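PDB 6OEW: cytidylyltransferase from Leptospira borgpetersenii serovar Hardjo-bovis, which probably acts as a nucleotidyltransferase, consistent with its cytidylyltransferase family, and binds a magnesium ion. Local coordinates for residues Ala29-Asp34 with Glu205-Leu210; Asp108-Asp113 with Leu199-Ile204; Ile131-Asn136 with Glu149-Ser154. All coordinates share one frame; numbering follows the deposited sequence.

Interaction 1. Residues Ala29-Asp34 with Glu205-Leu210; sequences ALPFGD and EDYETL
Leu30 sets a methyl group on the ring of Tyr207: its CD1 lies 3.8 Å from the ring centroid and only 4° off the ring normal, a CH-pi contact centred over one face. Leu30 CB also meets the ring, 3.9 Å from Tyr207 CE1. The ring's hydroxyl end is held differently, for the carbonyl oxygen Pro31 O sits at the edge of the Tyr207 ring, close to its plane, and accepts a very short hydrogen bond of 2.5 Å from Tyr207 OH. CG of Tyr207 is anti to the backbone N (chi1 -177°), beside the carbonyl carbon, and the end of the side chain comes nearer to 29-34 than its start. The proline ring brushes the phenol oxygen, Pro31 CD lying 3.7 Å from Tyr207 OH. Pro31 and Phe32 form one strand of a small beta hairpin with residues 35-36, set apart from the main sheet of this GT-A nucleotidyltransferase fold; helix 204-214 packs against that hairpin. Phe32 approaches the helix about one turn further on. Its CE1 comes within 3.8 Å of Leu210 CB, while Leu210 O lies at the edge of the Phe32 ring, near its plane, 3.6 Å from the same CE1. The Phe32 and Leu210 side chains cross obliquely. Lys211 and Ile214 of the same helix also touch Phe32, and Phe40 of helix 37-45 packs edge-to-face with it.

Interaction 2. Residues Asp108-Asp113 with Leu199-Ile204; sequences DCPLID and LTIDTI. With MG (magnesium ion), chain C.
Asp108 and Thr200 lie side by side with their side chains pointing the same way, and the backbone oxygen of Asp108 is the tightest point between the two loops. Asp108 O accepts from Thr200 OG1 at 2.8 Å, the hydroxyl standing 42° above the carbonyl plane, and from Ile201 N at 3.1 Å. Thr200 OG1 is anti to its own backbone N (chi1 -179°), where it meets Asp108 O. Pro110 CD rests 4.1 Å from Ile201 CG2, the two side chains crossing at about a right angle. Away from this packing the contact is mediated by water and metal. One water joins Leu111 N to Leu199 O. Asp108 OD2 binds a magnesium ion at 1.9 Å, with three waters completing the modelled ligands. One of these donates to both Thr200 OG1 and Asp202 OD2, and a second to Asp202 OD1, so Thr200 and Asp202 act as a second shell. Lys27 forms a salt bridge with Asp202 OD1. Around the two loops, Pro110 packs on helix 37-45, Leu199 on helix 224-233, and Leu111 and Ile201 on Leu210 of helix 204-214; segment 108-113 leads from strand 101-106, whose Thr106 OG1 hydrogen-bonds Asp108 OD1, to helix 114-126.

Interaction 3. Residues Ile131-Asn136 with Glu149-Ser154; sequences IEFLTN and EIFTLS
Leu134 and Ile150 form the central pair of an antiparallel strand pairing, 133-135 against 149-152, buried in the mixed sheet of the GT-A fold. The axes of the short strand segments approach to 4.7 Å, their directions at 176°. Leu134 and Ile150 are the hydrogen-bonded pair: Leu134 N donates to Ile150 O at 2.8 Å and Ile150 N to Leu134 O at 2.7 Å. A longer third bond, Thr152 N to Glu132 O at 3.2 Å, extends the ladder to where the second strand turns into helix 153-162; Thr152 is the N-cap of that helix, its OG1 hydrogen-bonded with Leu155 N. The non-hydrogen-bonded pairs Phe133 with Phe151 and Thr135 with Glu149 flank the centre, their side chains on the face opposite Leu134 and Ile150. The two phenylalanines point the same way, near parallel but offset until the rings barely overlap, and Phe133 CE1 meets Phe151 CD2 at 3.7 Å. Phe151 CG lies between its backbone N and carbonyl carbon (chi1 43°), whereas Phe133 CG is anti to N (chi1 -169°). On the other face, Ile150 packs on Met120, Val121 and Phe124 of helix 114-126. Strand 101-106 adjoins 149-152, and strand 185-187 bonds to the far side of 133-135. Glu149 lies alongside Thr135, its CG 3.7 Å from Thr135 OG1, and a salt bridge with Arg104 takes its OE1. Thr135 OG1 is also hydrogen-bonded with Cys137 N. Glu149 OE2 accepts from a water 2.8 Å away, which itself accepts from Thr135 OG1 and sits at the edge of the Phe133 ring, in its plane.

In the fold
Along the chain the segments come in the order 29-34, 108-113, 131-136, 149-154, 199-204 and 205-210, so the three contacts sit one within another. Interactions 1 and 2 have centres 9 Å apart and touch, Tyr207 CB lying 3.7 Å from Ile201 CD1; segment 199-204 runs directly into helix 204-214, joining the loops around the metal site to the hairpin. Interaction 3 lies on the opposite side of the chain's centre, its centre 22 Å from interaction 2 and 30 Å from interaction 1. Strand 101-106 relates interactions 2 and 3: it neighbours strand 149-152 in the sheet and leads into the loop carrying Asp108, the residue that binds magnesium.

Interaction 1. Residues Ala29-Asp34 with Glu205-Leu210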
loop_
_atom_site.group_PDB
_atom_site.type_symbol
_atom_site.label_atom_id
_atom_site.label_comp_id
_atom_site.label_asym_id
_atom_site.label_seq_id
_atom_site.Cartn_x
_atom_site.Cartn_y
_atom_site.Cartn_z
ATOM N N ALA A 29 -0.314 -14.554 -3.728
ATOM C CA ALA A 29 -0.138 -15.454 -4.859
ATOM C C ALA A 29 -1.457 -16.011 -5.389
ATOM O O ALA A 29 -1.438 -16.850 -6.293
ATOM C CB ALA A 29 0.802 -16.615 -4.469
ATOM N N LEU A 30 -2.593 -15.584 -4.845
ATOM C CA LEU A 30 -3.873 -16.074 -5.327
ATOM C C LEU A 30 -4.149 -15.585 -6.750
ATOM O O LEU A 30 -3.799 -14.447 -7.109
ATOM C CB LEU A 30 -5.007 -15.615 -4.421
ATOM C CG LEU A 30 -5.200 -16.314 -3.090
ATOM C CD1 LEU A 30 -6.173 -15.532 -2.238
ATOM C CD2 LEU A 30 -5.740 -17.711 -3.379
ATOM N N PRO A 31 -4.795 -16.415 -7.567
ATOM C CA PRO A 31 -5.194 -15.978 -8.909
ATOM C C PRO A 31 -6.102 -14.762 -8.820
ATOM O O PRO A 31 -7.004 -14.707 -7.981
ATOM C CB PRO A 31 -5.943 -17.192 -9.473
ATOM C CG PRO A 31 -5.454 -18.351 -8.682
ATOM C CD PRO A 31 -5.118 -17.837 -7.317
ATOM N N PHE A 32 -5.848 -13.782 -9.687
ATOM C CA PHE A 32 -6.612 -12.536 -9.677
ATOM C C PHE A 32 -6.575 -11.942 -11.081
ATOM O O PHE A 32 -5.499 -11.595 -11.580
ATOM C CB PHE A 32 -6.038 -11.559 -8.636
ATOM C CG PHE A 32 -6.990 -10.448 -8.248
ATOM C CD1 PHE A 32 -8.248 -10.739 -7.749
ATOM C CD2 PHE A 32 -6.622 -9.122 -8.383
ATOM C CE1 PHE A 32 -9.125 -9.734 -7.393
ATOM C CE2 PHE A 32 -7.497 -8.089 -8.016
ATOM C CZ PHE A 32 -8.746 -8.393 -7.521
ATOM N N GLY A 33 -7.731 -11.843 -11.727
ATOM C CA GLY A 33 -7.723 -11.474 -13.132
ATOM C C GLY A 33 -6.883 -12.468 -13.908
ATOM O O GLY A 33 -6.961 -13.682 -13.693
ATOM N N ASP A 34 -6.040 -11.962 -14.804
ATOM C CA ASP A 34 -5.134 -12.838 -15.532
ATOM C C ASP A 34 -3.779 -12.971 -14.852
ATOM O O ASP A 34 -2.824 -13.439 -15.481
ATOM C CB ASP A 34 -4.962 -12.357 -16.976
ATOM C CG ASP A 34 -4.287 -10.996 -17.074
ATOM O OD1 ASP A 34 -4.030 -10.345 -16.038
ATOM O OD2 ASP A 34 -4.003 -10.580 -18.211
ATOM N N GLU A 205 -13.651 -13.947 1.987
ATOM C CA GLU A 205 -14.755 -13.069 1.612
ATOM C C GLU A 205 -14.238 -11.776 0.967
ATOM O O GLU A 205 -14.866 -11.238 0.041
ATOM C CB GLU A 205 -15.601 -12.759 2.848
ATOM C CG GLU A 205 -16.349 -13.960 3.433
ATOM C CD GLU A 205 -15.442 -14.979 4.140
ATOM O OE1 GLU A 205 -14.391 -14.586 4.699
ATOM O OE2 GLU A 205 -15.790 -16.182 4.129
ATOM N N ASP A 206 -13.104 -11.253 1.447
ATOM C CA ASP A 206 -12.492 -10.100 0.782
ATOM C C ASP A 206 -12.140 -10.447 -0.653
ATOM O O ASP A 206 -12.398 -9.672 -1.588
ATOM C CB ASP A 206 -11.212 -9.674 1.502
ATOM C CG ASP A 206 -11.460 -8.987 2.827
ATOM O OD1 ASP A 206 -12.586 -8.529 3.101
ATOM O OD2 ASP A 206 -10.490 -8.912 3.607
ATOM N N TYR A 207 -11.481 -11.594 -0.821
ATOM C CA TYR A 207 -11.077 -12.107 -2.121
ATOM C C TYR A 207 -12.260 -12.207 -3.071
ATOM O O TYR A 207 -12.160 -11.817 -4.239
ATOM C CB TYR A 207 -10.416 -13.476 -1.918
ATOM C CG TYR A 207 -9.856 -14.166 -3.144
ATOM C CD1 TYR A 207 -9.032 -13.486 -4.053
ATOM C CD2 TYR A 207 -10.110 -15.507 -3.368
ATOM C CE1 TYR A 207 -8.508 -14.150 -5.178
ATOM C CE2 TYR A 207 -9.589 -16.171 -4.458
ATOM C CZ TYR A 207 -8.785 -15.500 -5.362
ATOM O OH TYR A 207 -8.293 -16.203 -6.454
ATOM N N GLU A 208 -13.369 -12.795 -2.611
ATOM C CA GLU A 208 -14.553 -12.933 -3.455
ATOM C C GLU A 208 -15.081 -11.568 -3.875
ATOM O O GLU A 208 -15.482 -11.367 -5.027
ATOM C CB GLU A 208 -15.645 -13.699 -2.705
ATOM C CG GLU A 208 -15.261 -15.123 -2.277
ATOM C CD GLU A 208 -16.303 -15.789 -1.375
ATOM O OE1 GLU A 208 -17.171 -15.091 -0.810
ATOM O OE2 GLU A 208 -16.250 -17.022 -1.229
ATOM N N THR A 209 -15.114 -10.631 -2.925
ATOM C CA THR A 209 -15.516 -9.250 -3.208
ATOM C C THR A 209 -14.622 -8.622 -4.269
ATOM O O THR A 209 -15.102 -8.007 -5.236
ATOM C CB THR A 209 -15.443 -8.425 -1.915
ATOM O OG1 THR A 209 -16.360 -8.964 -0.954
ATOM C CG2 THR A 209 -15.767 -6.922 -2.178
ATOM N N LEU A 210 -13.309 -8.734 -4.082
ATOM C CA LEU A 210 -12.371 -8.122 -5.016
ATOM C C LEU A 210 -12.460 -8.783 -6.381
ATOM O O LEU A 210 -12.347 -8.114 -7.413
ATOM C CB LEU A 210 -10.950 -8.219 -4.459
ATOM C CG LEU A 210 -10.697 -7.391 -3.193
ATOM C CD1 LEU A 210 -9.412 -7.829 -2.550
ATOM C CD2 LEU A 210 -10.620 -5.895 -3.536
#

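Interaction 2. Residues Asp108-Asp113 with Leu199-Ile204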
loop_
_atom_site.group_PDB
_atom_site.type_symbol
_atom_site.label_atom_id
_atom_site.label_comp_id
_atom_site.label_asym_id
_atom_site.label_seq_id
_atom_site.Cartn_x
_atom_site.Cartn_y
_atom_site.Cartn_z
ATOM N N ASP A 108 -1.555 -6.060 0.567
ATOM C CA ASP A 108 -2.962 -6.436 0.657
ATOM C C ASP A 108 -3.881 -5.363 0.081
ATOM O O ASP A 108 -5.084 -5.360 0.371
ATOM C CB ASP A 108 -3.345 -6.749 2.092
ATOM C CG ASP A 108 -2.938 -5.670 3.028
ATOM O OD1 ASP A 108 -2.729 -4.512 2.556
ATOM O OD2 ASP A 108 -2.785 -5.999 4.226
ATOM N N CYS A 109 -3.336 -4.457 -0.723
ATOM C CA CYS A 109 -4.108 -3.398 -1.372
ATOM C C CYS A 109 -4.021 -3.509 -2.894
ATOM O O CYS A 109 -3.549 -2.582 -3.572
ATOM C CB CYS A 109 -3.609 -2.032 -0.917
ATOM S SG CYS A 109 -3.880 -1.700 0.822
ATOM N N PRO A 110 -4.506 -4.611 -3.466
ATOM C CA PRO A 110 -4.292 -4.841 -4.900
ATOM C C PRO A 110 -4.980 -3.842 -5.818
ATOM O O PRO A 110 -4.573 -3.751 -6.982
ATOM C CB PRO A 110 -4.861 -6.247 -5.107
ATOM C CG PRO A 110 -5.915 -6.363 -4.040
ATOM C CD PRO A 110 -5.265 -5.720 -2.855
ATOM N N LEU A 111 -6.021 -3.128 -5.372
ATOM C CA LEU A 111 -6.729 -2.179 -6.230
ATOM C C LEU A 111 -6.279 -0.746 -6.006
ATOM O O LEU A 111 -6.988 0.187 -6.415
ATOM C CB LEU A 111 -8.244 -2.275 -6.041
ATOM C CG LEU A 111 -8.824 -3.684 -6.252
ATOM C CD1 LEU A 111 -10.328 -3.666 -6.273
ATOM C CD2 LEU A 111 -8.298 -4.330 -7.525
ATOM N N ILE A 112 -5.116 -0.560 -5.374
ATOM C CA ILE A 112 -4.563 0.773 -5.151
ATOM C C ILE A 112 -4.615 1.581 -6.442
ATOM O O ILE A 112 -4.400 1.050 -7.539
ATOM C CB ILE A 112 -3.127 0.639 -4.612
ATOM C CG1 ILE A 112 -2.660 1.954 -3.987
ATOM C CG2 ILE A 112 -2.164 0.064 -5.698
ATOM C CD1 ILE A 112 -3.162 2.152 -2.563
ATOM N N ASP A 113 -4.938 2.868 -6.313
ATOM C CA ASP A 113 -5.159 3.757 -7.457
ATOM C C ASP A 113 -3.940 4.662 -7.605
ATOM O O ASP A 113 -3.606 5.419 -6.683
ATOM C CB ASP A 113 -6.443 4.573 -7.272
ATOM C CG ASP A 113 -6.761 5.500 -8.469
ATOM O OD1 ASP A 113 -5.837 5.975 -9.155
ATOM O OD2 ASP A 113 -7.946 5.777 -8.715
ATOM N N LEU A 199 -11.855 -3.000 0.825
ATOM C CA LEU A 199 -11.275 -3.469 -0.425
ATOM C C LEU A 199 -9.839 -3.937 -0.220
ATOM O O LEU A 199 -9.035 -3.947 -1.157
ATOM C CB LEU A 199 -11.376 -2.369 -1.494
ATOM C CG LEU A 199 -12.838 -1.999 -1.806
ATOM C CD1 LEU A 199 -12.949 -0.799 -2.737
ATOM C CD2 LEU A 199 -13.588 -3.195 -2.383
ATOM N N THR A 200 -9.504 -4.334 0.996
ATOM C CA THR A 200 -8.240 -4.988 1.271
ATOM C C THR A 200 -8.487 -6.496 1.313
ATOM O O THR A 200 -9.642 -6.948 1.331
ATOM C CB THR A 200 -7.661 -4.453 2.585
ATOM O OG1 THR A 200 -6.400 -5.066 2.856
ATOM C CG2 THR A 200 -8.628 -4.678 3.715
ATOM N N ILE A 201 -7.414 -7.280 1.232
ATOM C CA ILE A 201 -7.560 -8.739 1.219
ATOM C C ILE A 201 -6.928 -9.309 2.484
ATOM O O ILE A 201 -5.700 -9.313 2.657
ATOM C CB ILE A 201 -6.984 -9.380 -0.053
ATOM C CG1 ILE A 201 -7.134 -10.906 0.039
ATOM C CG2 ILE A 201 -5.525 -8.934 -0.328
ATOM C CD1 ILE A 201 -7.270 -11.569 -1.289
ATOM N N ASP A 202 -7.793 -9.761 3.386
ATOM C CA ASP A 202 -7.414 -10.465 4.587
ATOM C C ASP A 202 -8.223 -11.733 4.805
ATOM O O ASP A 202 -7.826 -12.545 5.640
ATOM C CB ASP A 202 -7.581 -9.572 5.819
ATOM C CG ASP A 202 -6.560 -8.459 5.877
ATOM O OD1 ASP A 202 -5.337 -8.760 5.869
ATOM O OD2 ASP A 202 -6.999 -7.291 5.937
ATOM N N THR A 203 -9.332 -11.922 4.086
ATOM C CA THR A 203 -10.173 -13.104 4.217
ATOM C C THR A 203 -10.588 -13.580 2.833
ATOM O O THR A 203 -10.456 -12.863 1.827
ATOM C CB THR A 203 -11.440 -12.829 5.028
ATOM O OG1 THR A 203 -12.212 -11.839 4.334
ATOM C CG2 THR A 203 -11.108 -12.336 6.417
ATOM N N ILE A 204 -11.146 -14.792 2.804
ATOM C CA ILE A 204 -11.695 -15.345 1.569
ATOM C C ILE A 204 -12.843 -14.477 1.062
ATOM O O ILE A 204 -13.014 -14.285 -0.152
ATOM C CB ILE A 204 -12.146 -16.801 1.799
ATOM C CG1 ILE A 204 -10.933 -17.712 1.921
ATOM C CG2 ILE A 204 -13.062 -17.274 0.683
ATOM C CD1 ILE A 204 -9.979 -17.562 0.786
HETATM MG MG MG C . -3.063 -5.151 5.923
HETATM O O HOH W 1 -7.053 -2.597 -2.791
HETATM O O HOH W 2 -5.427 -5.306 5.555
HETATM O O HOH W 3 -3.289 -7.548 6.459
HETATM O O HOH W 4 -3.622 -3.949 7.933
#

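Interaction 3. Residues Ile131-Asn136 with Glu149-Ser154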
loop_
_atom_site.group_PDB
_atom_site.type_symbol
_atom_site.label_atom_id
_atom_site.label_comp_id
_atom_site.label_asym_id
_atom_site.label_seq_id
_atom_site.Cartn_x
_atom_site.Cartn_y
_atom_site.Cartn_z
ATOM N N ILE A 131 6.093 19.374 5.527
ATOM C CA ILE A 131 5.460 18.073 5.736
ATOM C C ILE A 131 6.548 17.017 5.770
ATOM O O ILE A 131 7.425 16.991 4.900
ATOM C CB ILE A 131 4.437 17.711 4.639
ATOM C CG1 ILE A 131 3.355 18.783 4.502
ATOM C CG2 ILE A 131 3.817 16.322 4.922
ATOM C CD1 ILE A 131 2.291 18.469 3.466
ATOM N N GLU A 132 6.501 16.150 6.769
ATOM C CA GLU A 132 7.379 14.996 6.758
ATOM C C GLU A 132 6.601 13.690 6.733
ATOM O O GLU A 132 7.201 12.641 6.465
ATOM C CB GLU A 132 8.326 15.022 7.962
ATOM C CG GLU A 132 7.642 15.076 9.298
ATOM C CD GLU A 132 8.628 15.334 10.433
ATOM O OE1 GLU A 132 9.853 15.160 10.222
ATOM O OE2 GLU A 132 8.181 15.709 11.536
ATOM N N PHE A 133 5.289 13.741 6.955
ATOM C CA PHE A 133 4.455 12.541 6.978
ATOM C C PHE A 133 3.067 12.891 6.457
ATOM O O PHE A 133 2.376 13.738 7.037
ATOM C CB PHE A 133 4.381 12.007 8.403
ATOM C CG PHE A 133 3.775 10.637 8.517
ATOM C CD1 PHE A 133 4.587 9.538 8.695
ATOM C CD2 PHE A 133 2.401 10.462 8.488
ATOM C CE1 PHE A 133 4.041 8.254 8.830
ATOM C CE2 PHE A 133 1.838 9.188 8.623
ATOM C CZ PHE A 133 2.650 8.090 8.779
ATOM N N LEU A 134 2.658 12.239 5.374
ATOM C CA LEU A 134 1.333 12.422 4.786
ATOM C C LEU A 134 0.659 11.052 4.723
ATOM O O LEU A 134 1.251 10.098 4.207
ATOM C CB LEU A 134 1.425 13.047 3.389
ATOM C CG LEU A 134 0.105 13.279 2.631
ATOM C CD1 LEU A 134 -0.804 14.250 3.380
ATOM C CD2 LEU A 134 0.288 13.707 1.186
ATOM N N THR A 135 -0.568 10.956 5.244
ATOM C CA THR A 135 -1.325 9.699 5.198
ATOM C C THR A 135 -2.754 9.977 4.759
ATOM O O THR A 135 -3.279 11.075 4.952
ATOM C CB THR A 135 -1.318 8.969 6.578
ATOM O OG1 THR A 135 -2.116 7.772 6.520
ATOM C CG2 THR A 135 -1.866 9.856 7.684
ATOM N N ASN A 136 -3.382 8.975 4.141
ATOM C CA ASN A 136 -4.819 8.985 3.903
ATOM C C ASN A 136 -5.529 7.911 4.723
ATOM O O ASN A 136 -6.700 7.616 4.467
ATOM C CB ASN A 136 -5.122 8.793 2.405
ATOM C CG ASN A 136 -4.873 7.336 1.945
ATOM O OD1 ASN A 136 -4.346 6.489 2.715
ATOM N ND2 ASN A 136 -5.247 7.040 0.708
ATOM N N GLU A 149 0.793 5.931 2.718
ATOM C CA GLU A 149 1.556 6.739 3.650
ATOM C C GLU A 149 2.811 7.193 2.935
ATOM O O GLU A 149 3.409 6.425 2.176
ATOM C CB GLU A 149 1.916 5.941 4.936
ATOM C CG GLU A 149 0.674 5.473 5.655
ATOM C CD GLU A 149 0.904 4.235 6.512
ATOM O OE1 GLU A 149 1.598 3.301 6.048
ATOM O OE2 GLU A 149 0.374 4.217 7.641
ATOM N N ILE A 150 3.174 8.455 3.130
ATOM C CA ILE A 150 4.355 9.048 2.517
ATOM C C ILE A 150 5.166 9.720 3.605
ATOM O O ILE A 150 4.631 10.542 4.357
ATOM C CB ILE A 150 3.972 10.068 1.426
ATOM C CG1 ILE A 150 2.989 9.407 0.437
ATOM C CG2 ILE A 150 5.224 10.533 0.731
ATOM C CD1 ILE A 150 2.438 10.400 -0.640
ATOM N N PHE A 151 6.457 9.404 3.679
ATOM C CA PHE A 151 7.289 10.080 4.658
ATOM C C PHE A 151 8.728 10.148 4.175
ATOM O O PHE A 151 9.144 9.405 3.280
ATOM C CB PHE A 151 7.204 9.399 6.025
ATOM C CG PHE A 151 7.256 7.895 5.957
ATOM C CD1 PHE A 151 8.476 7.237 5.911
ATOM C CD2 PHE A 151 6.091 7.147 5.938
ATOM C CE1 PHE A 151 8.530 5.836 5.853
ATOM C CE2 PHE A 151 6.133 5.767 5.870
ATOM C CZ PHE A 151 7.344 5.102 5.826
ATOM N N THR A 152 9.475 11.078 4.769
ATOM C CA THR A 152 10.867 11.300 4.406
ATOM C C THR A 152 11.744 10.201 4.986
ATOM O O THR A 152 11.408 9.565 5.988
ATOM C CB THR A 152 11.381 12.658 4.907
ATOM O OG1 THR A 152 11.368 12.701 6.340
ATOM C CG2 THR A 152 10.534 13.815 4.351
ATOM N N LEU A 153 12.882 9.981 4.338
ATOM C CA LEU A 153 13.890 9.116 4.928
ATOM C C LEU A 153 14.281 9.625 6.306
ATOM O O LEU A 153 14.512 8.836 7.230
ATOM C CB LEU A 153 15.108 9.039 4.011
ATOM C CG LEU A 153 16.333 8.308 4.557
ATOM C CD1 LEU A 153 16.094 6.828 4.597
ATOM C CD2 LEU A 153 17.521 8.662 3.681
ATOM N N SER A 154 14.347 10.953 6.470
ATOM C CA SER A 154 14.727 11.513 7.764
ATOM C C SER A 154 13.738 11.119 8.858
ATOM O O SER A 154 14.145 10.774 9.976
ATOM C CB SER A 154 14.857 13.036 7.654
ATOM O OG SER A 154 16.102 13.347 7.058
HETATM O O HOH W 5 11.555 15.164 7.727
HETATM O O HOH W 6 -0.818 6.581 8.626
#